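Local coordinates for protein putative metalloprotease II (Bacteroides fragilis, PDB 4ON1) that probably cleaves proteins as a zinc-dependent metalloendopeptidase related to fragilysin, encoded by the Bacteroides fragilis pathogenicity island, at residues Ser326-His338 with Leu351-His364. Sequence-based numbering, arbitrary orientation.
With ZN (zinc ion), chain C.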
loop_
_atom_site.group_PDB
_atom_site.type_symbol
_atom_site.label_atom_id
_atom_site.label_comp_id
_atom_site.label_asym_id
_atom_site.label_seq_id
_atom_site.Cartn_x
_atom_site.Cartn_y
_atom_site.Cartn_z
ATOM N N SER A 326 5.027 4.071 -6.588
ATOM C CA SER A 326 5.836 4.491 -5.442
ATOM C C SER A 326 5.807 5.999 -5.208
ATOM O O SER A 326 6.011 6.462 -4.090
ATOM C CB SER A 326 7.294 4.051 -5.643
ATOM O OG SER A 326 7.386 2.657 -5.881
ATOM N N SER A 327 5.579 6.755 -6.278
ATOM C CA SER A 327 5.454 8.208 -6.206
ATOM C C SER A 327 4.190 8.622 -5.478
ATOM O O SER A 327 4.065 9.767 -5.055
ATOM C CB SER A 327 5.467 8.822 -7.604
ATOM O OG SER A 327 6.648 8.460 -8.292
ATOM N N HIS A 328 3.235 7.701 -5.379
ATOM C CA HIS A 328 1.973 7.974 -4.692
ATOM C C HIS A 328 1.660 6.887 -3.674
ATOM O O HIS A 328 0.674 6.154 -3.818
ATOM C CB HIS A 328 0.840 8.092 -5.710
ATOM C CG HIS A 328 1.076 9.151 -6.737
ATOM N ND1 HIS A 328 0.814 10.486 -6.502
ATOM C CD2 HIS A 328 1.562 9.080 -7.999
ATOM C CE1 HIS A 328 1.122 11.187 -7.576
ATOM N NE2 HIS A 328 1.577 10.359 -8.500
ATOM N N PRO A 329 2.497 6.787 -2.632
ATOM C CA PRO A 329 2.509 5.609 -1.755
ATOM C C PRO A 329 1.272 5.417 -0.876
ATOM O O PRO A 329 1.102 4.317 -0.357
ATOM C CB PRO A 329 3.747 5.846 -0.883
ATOM C CG PRO A 329 3.873 7.353 -0.819
ATOM C CD PRO A 329 3.459 7.822 -2.199
ATOM N N TYR A 330 0.434 6.433 -0.692
ATOM C CA TYR A 330 -0.671 6.299 0.256
ATOM C C TYR A 330 -2.030 6.425 -0.426
ATOM O O TYR A 330 -3.054 6.611 0.239
ATOM C CB TYR A 330 -0.540 7.347 1.366
ATOM C CG TYR A 330 0.814 7.338 2.033
ATOM C CD1 TYR A 330 1.463 6.139 2.308
ATOM C CD2 TYR A 330 1.459 8.524 2.352
ATOM C CE1 TYR A 330 2.709 6.121 2.906
ATOM C CE2 TYR A 330 2.707 8.521 2.949
ATOM C CZ TYR A 330 3.322 7.315 3.226
ATOM O OH TYR A 330 4.557 7.299 3.820
ATOM N N THR A 331 -2.032 6.336 -1.754
ATOM C CA THR A 331 -3.239 6.608 -2.531
ATOM C C THR A 331 -4.310 5.562 -2.284
ATOM O O THR A 331 -5.498 5.887 -2.188
ATOM C CB THR A 331 -2.932 6.678 -4.034
ATOM O OG1 THR A 331 -2.048 7.771 -4.269
ATOM C CG2 THR A 331 -4.207 6.891 -4.846
ATOM N N LEU A 332 -3.899 4.305 -2.164
ATOM C CA LEU A 332 -4.854 3.254 -1.858
ATOM C C LEU A 332 -5.495 3.509 -0.489
ATOM O O LEU A 332 -6.718 3.436 -0.335
ATOM C CB LEU A 332 -4.180 1.875 -1.890
ATOM C CG LEU A 332 -5.121 0.712 -1.567
ATOM C CD1 LEU A 332 -6.286 0.657 -2.565
ATOM C CD2 LEU A 332 -4.376 -0.626 -1.526
ATOM N N ALA A 333 -4.670 3.834 0.500
ATOM C CA ALA A 333 -5.180 4.091 1.842
ATOM C C ALA A 333 -6.122 5.290 1.853
ATOM O O ALA A 333 -7.121 5.302 2.577
ATOM C CB ALA A 333 -4.024 4.312 2.817
ATOM N N HIS A 334 -5.784 6.303 1.060
ATOM C CA HIS A 334 -6.601 7.513 0.944
ATOM C C HIS A 334 -7.986 7.193 0.358
ATOM O O HIS A 334 -9.014 7.574 0.921
ATOM C CB HIS A 334 -5.867 8.555 0.087
ATOM C CG HIS A 334 -6.605 9.847 -0.080
ATOM N ND1 HIS A 334 -6.281 10.985 0.627
ATOM C CD2 HIS A 334 -7.638 10.188 -0.891
ATOM C CE1 HIS A 334 -7.087 11.967 0.270
ATOM N NE2 HIS A 334 -7.920 11.514 -0.651
ATOM N N GLU A 335 -8.010 6.477 -0.760
ATOM C CA GLU A 335 -9.277 6.086 -1.383
ATOM C C GLU A 335 -10.120 5.245 -0.431
ATOM O O GLU A 335 -11.324 5.458 -0.293
ATOM C CB GLU A 335 -9.024 5.319 -2.684
ATOM N N ILE A 336 -9.487 4.278 0.225
ATOM C CA ILE A 336 -10.206 3.431 1.167
ATOM C C ILE A 336 -10.706 4.280 2.340
ATOM O O ILE A 336 -11.790 4.034 2.885
ATOM C CB ILE A 336 -9.323 2.254 1.654
ATOM C CG1 ILE A 336 -9.296 1.153 0.586
ATOM C CG2 ILE A 336 -9.821 1.677 2.975
ATOM C CD1 ILE A 336 -8.259 0.052 0.836
ATOM N N GLY A 337 -9.937 5.305 2.694
ATOM C CA GLY A 337 -10.386 6.291 3.665
ATOM C C GLY A 337 -11.735 6.878 3.284
ATOM O O GLY A 337 -12.662 6.931 4.109
ATOM N N HIS A 338 -11.851 7.319 2.034
ATOM C CA HIS A 338 -13.117 7.838 1.530
ATOM C C HIS A 338 -14.233 6.778 1.620
ATOM O O HIS A 338 -15.337 7.067 2.090
ATOM C CB HIS A 338 -12.971 8.315 0.081
ATOM C CG HIS A 338 -12.271 9.628 -0.068
ATOM N ND1 HIS A 338 -12.564 10.731 0.720
ATOM C CD2 HIS A 338 -11.315 10.042 -0.933
ATOM C CE1 HIS A 338 -11.817 11.748 0.350
ATOM N NE2 HIS A 338 -11.042 11.361 -0.656
ATOM N N LEU A 351 -3.500 11.799 6.218
ATOM C CA LEU A 351 -3.732 10.980 5.040
ATOM C C LEU A 351 -4.784 11.593 4.114
ATOM O O LEU A 351 -4.685 11.493 2.887
ATOM C CB LEU A 351 -4.174 9.582 5.465
ATOM C CG LEU A 351 -4.608 8.689 4.307
ATOM C CD1 LEU A 351 -3.431 8.503 3.342
ATOM C CD2 LEU A 351 -5.096 7.353 4.830
ATOM N N MET A 352 -5.794 12.219 4.708
ATOM C CA MET A 352 -6.920 12.756 3.951
ATOM C C MET A 352 -6.745 14.243 3.611
ATOM O O MET A 352 -7.728 14.954 3.388
ATOM C CB MET A 352 -8.229 12.537 4.723
ATOM C CG MET A 352 -8.493 11.082 5.106
ATOM S SD MET A 352 -8.372 9.991 3.672
ATOM C CE MET A 352 -9.795 10.558 2.735
ATOM N N TYR A 353 -5.503 14.714 3.591
ATOM C CA TYR A 353 -5.221 16.087 3.179
ATOM C C TYR A 353 -5.809 16.382 1.795
ATOM O O TYR A 353 -5.676 15.586 0.857
ATOM C CB TYR A 353 -3.718 16.352 3.179
ATOM C CG TYR A 353 -3.360 17.815 3.036
ATOM C CD1 TYR A 353 -2.310 18.218 2.227
ATOM C CD2 TYR A 353 -4.074 18.791 3.717
ATOM C CE1 TYR A 353 -1.973 19.558 2.103
ATOM C CE2 TYR A 353 -3.751 20.131 3.599
ATOM C CZ TYR A 353 -2.701 20.508 2.788
ATOM O OH TYR A 353 -2.379 21.837 2.669
ATOM N N THR A 354 -6.461 17.536 1.697
ATOM C CA THR A 354 -7.228 17.940 0.524
ATOM C C THR A 354 -6.376 18.155 -0.723
ATOM O O THR A 354 -6.869 18.072 -1.850
ATOM C CB THR A 354 -8.000 19.237 0.823
ATOM O OG1 THR A 354 -8.608 19.141 2.117
ATOM C CG2 THR A 354 -9.071 19.499 -0.227
ATOM N N TRP A 355 -5.094 18.427 -0.516
ATOM C CA TRP A 355 -4.193 18.738 -1.617
ATOM C C TRP A 355 -3.016 17.773 -1.622
ATOM O O TRP A 355 -2.684 17.182 -0.600
ATOM C CB TRP A 355 -3.705 20.191 -1.523
ATOM C CG TRP A 355 -4.807 21.220 -1.602
ATOM C CD1 TRP A 355 -5.344 21.756 -2.735
ATOM C CD2 TRP A 355 -5.495 21.842 -0.502
ATOM N NE1 TRP A 355 -6.324 22.666 -2.415
ATOM C CE2 TRP A 355 -6.437 22.737 -1.052
ATOM C CE3 TRP A 355 -5.410 21.721 0.890
ATOM C CZ2 TRP A 355 -7.287 23.513 -0.256
ATOM C CZ3 TRP A 355 -6.255 22.493 1.679
ATOM C CH2 TRP A 355 -7.180 23.376 1.102
ATOM N N TYR A 356 -2.398 17.602 -2.783
ATOM C CA TYR A 356 -1.257 16.705 -2.925
ATOM C C TYR A 356 0.005 17.327 -2.319
ATOM O O TYR A 356 0.480 18.361 -2.786
ATOM C CB TYR A 356 -1.036 16.367 -4.401
ATOM C CG TYR A 356 0.125 15.438 -4.689
ATOM C CD1 TYR A 356 0.413 14.363 -3.851
ATOM C CD2 TYR A 356 0.916 15.615 -5.823
ATOM C CE1 TYR A 356 1.468 13.500 -4.125
ATOM C CE2 TYR A 356 1.972 14.759 -6.106
ATOM C CZ TYR A 356 2.243 13.705 -5.251
ATOM O OH TYR A 356 3.291 12.849 -5.522
ATOM N N SER A 357 0.529 16.712 -1.263
ATOM C CA SER A 357 1.693 17.245 -0.562
ATOM C C SER A 357 2.586 16.095 -0.108
ATOM O O SER A 357 2.098 14.995 0.140
ATOM C CB SER A 357 1.259 18.109 0.631
ATOM O OG SER A 357 2.216 18.067 1.674
ATOM N N PRO A 358 3.904 16.340 -0.023
ATOM C CA PRO A 358 4.872 15.323 0.412
ATOM C C PRO A 358 4.940 15.145 1.923
ATOM O O PRO A 358 5.677 14.283 2.415
ATOM C CB PRO A 358 6.214 15.868 -0.105
ATOM C CG PRO A 358 5.868 17.028 -1.011
ATOM C CD PRO A 358 4.578 17.563 -0.483
ATOM N N GLN A 359 4.160 15.937 2.647
ATOM C CA GLN A 359 4.154 15.884 4.101
ATOM C C GLN A 359 3.131 14.865 4.607
ATOM O O GLN A 359 3.101 14.535 5.794
ATOM C CB GLN A 359 3.853 17.266 4.673
ATOM C CG GLN A 359 4.798 18.356 4.184
ATOM C CD GLN A 359 6.238 18.117 4.594
ATOM O OE1 GLN A 359 6.509 17.506 5.631
ATOM N NE2 GLN A 359 7.172 18.596 3.777
ATOM N N VAL A 360 2.289 14.382 3.702
ATOM C CA VAL A 360 1.214 13.469 4.068
ATOM C C VAL A 360 1.766 12.187 4.689
ATOM O O VAL A 360 2.748 11.627 4.204
ATOM C CB VAL A 360 0.355 13.126 2.832
ATOM C CG1 VAL A 360 -0.593 11.961 3.115
ATOM C CG2 VAL A 360 -0.426 14.348 2.391
ATOM N N THR A 361 1.140 11.750 5.781
ATOM C CA THR A 361 1.481 10.489 6.437
ATOM C C THR A 361 0.286 9.559 6.305
ATOM O O THR A 361 -0.839 10.029 6.119
ATOM C CB THR A 361 1.826 10.682 7.930
ATOM O OG1 THR A 361 0.637 11.029 8.653
ATOM C CG2 THR A 361 2.878 11.770 8.111
ATOM N N PRO A 362 0.511 8.237 6.397
ATOM C CA PRO A 362 -0.624 7.319 6.230
ATOM C C PRO A 362 -1.443 7.158 7.505
ATOM O O PRO A 362 -1.756 6.034 7.905
ATOM C CB PRO A 362 0.053 6.002 5.842
ATOM C CG PRO A 362 1.377 6.062 6.538
ATOM C CD PRO A 362 1.794 7.517 6.501
ATOM N N ASN A 363 -1.811 8.282 8.113
ATOM C CA ASN A 363 -2.522 8.287 9.383
ATOM C C ASN A 363 -3.753 9.173 9.323
ATOM O O ASN A 363 -3.705 10.270 8.767
ATOM C CB ASN A 363 -1.616 8.778 10.519
ATOM C CG ASN A 363 -0.366 7.935 10.680
ATOM O OD1 ASN A 363 0.661 8.184 10.038
ATOM N ND2 ASN A 363 -0.442 6.937 11.548
ATOM N N HIS A 364 -4.858 8.686 9.879
ATOM C CA HIS A 364 -6.029 9.524 10.097
ATOM C C HIS A 364 -5.837 10.294 11.397
ATOM O O HIS A 364 -5.932 9.724 12.485
ATOM C CB HIS A 364 -7.313 8.684 10.152
ATOM C CG HIS A 364 -7.675 8.056 8.843
ATOM N ND1 HIS A 364 -8.237 8.769 7.804
ATOM C CD2 HIS A 364 -7.553 6.780 8.403
ATOM C CE1 HIS A 364 -8.445 7.958 6.780
ATOM N NE2 HIS A 364 -8.039 6.746 7.116
HETATM ZN ZN ZN C . -9.529 12.322 -1.555
HETATM O O HOH W 1 -7.815 4.635 5.361
#
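His334 ND1 donates a hydrogen bond to Leu351 O, at 2.8 Å and with an N-H...O angle of 159°. The acceptor lies in the plane of the imidazole, so the bond fixes the ring's rotation while NE2, at its other end, binds zinc at 2.0 Å. Leu351 and Met352 lie in what is probably the Met-turn of a metzincin, beneath the zinc-binding HExxH helix; Leu351 supplies the second-shell carbonyl and Met352 is the methionine after which the turn is named. CG of His334 stands anti to the backbone N (chi1 -179°), which carries the ring off the helix to the metal. His338 NE2 is a further ligand, and His344 and Asp176 complete the site, the aspartate consistent with a latent, propeptide-blocked enzyme.

Methionine suits its place because its flexible, unbranched chain bends at chi2 and chi3 and slips its methyl under both imidazoles. Met352 CE lies 4.0 Å from the centroid of the His334 ring and 3.5 Å from that of His338, over a face of each, while SD also faces His334. Gly337, with no side chain, lets the edge of the His364 ring approach its CA. A water donates to Ala333 O and also hydrogen-bonds His364 NE2.

Leu351 spreads its two methyls against the start of the helix, CD1 against Tyr330 CB and CD2 against Ala333 CB, whose small methyl permits close packing. Tyr330, the N-cap residue, has its ring between two prolines: Pro329 CG over one face and, over the opposite one, Pro362 CD in a CH-pi contact, 3.9 Å from the ring centroid.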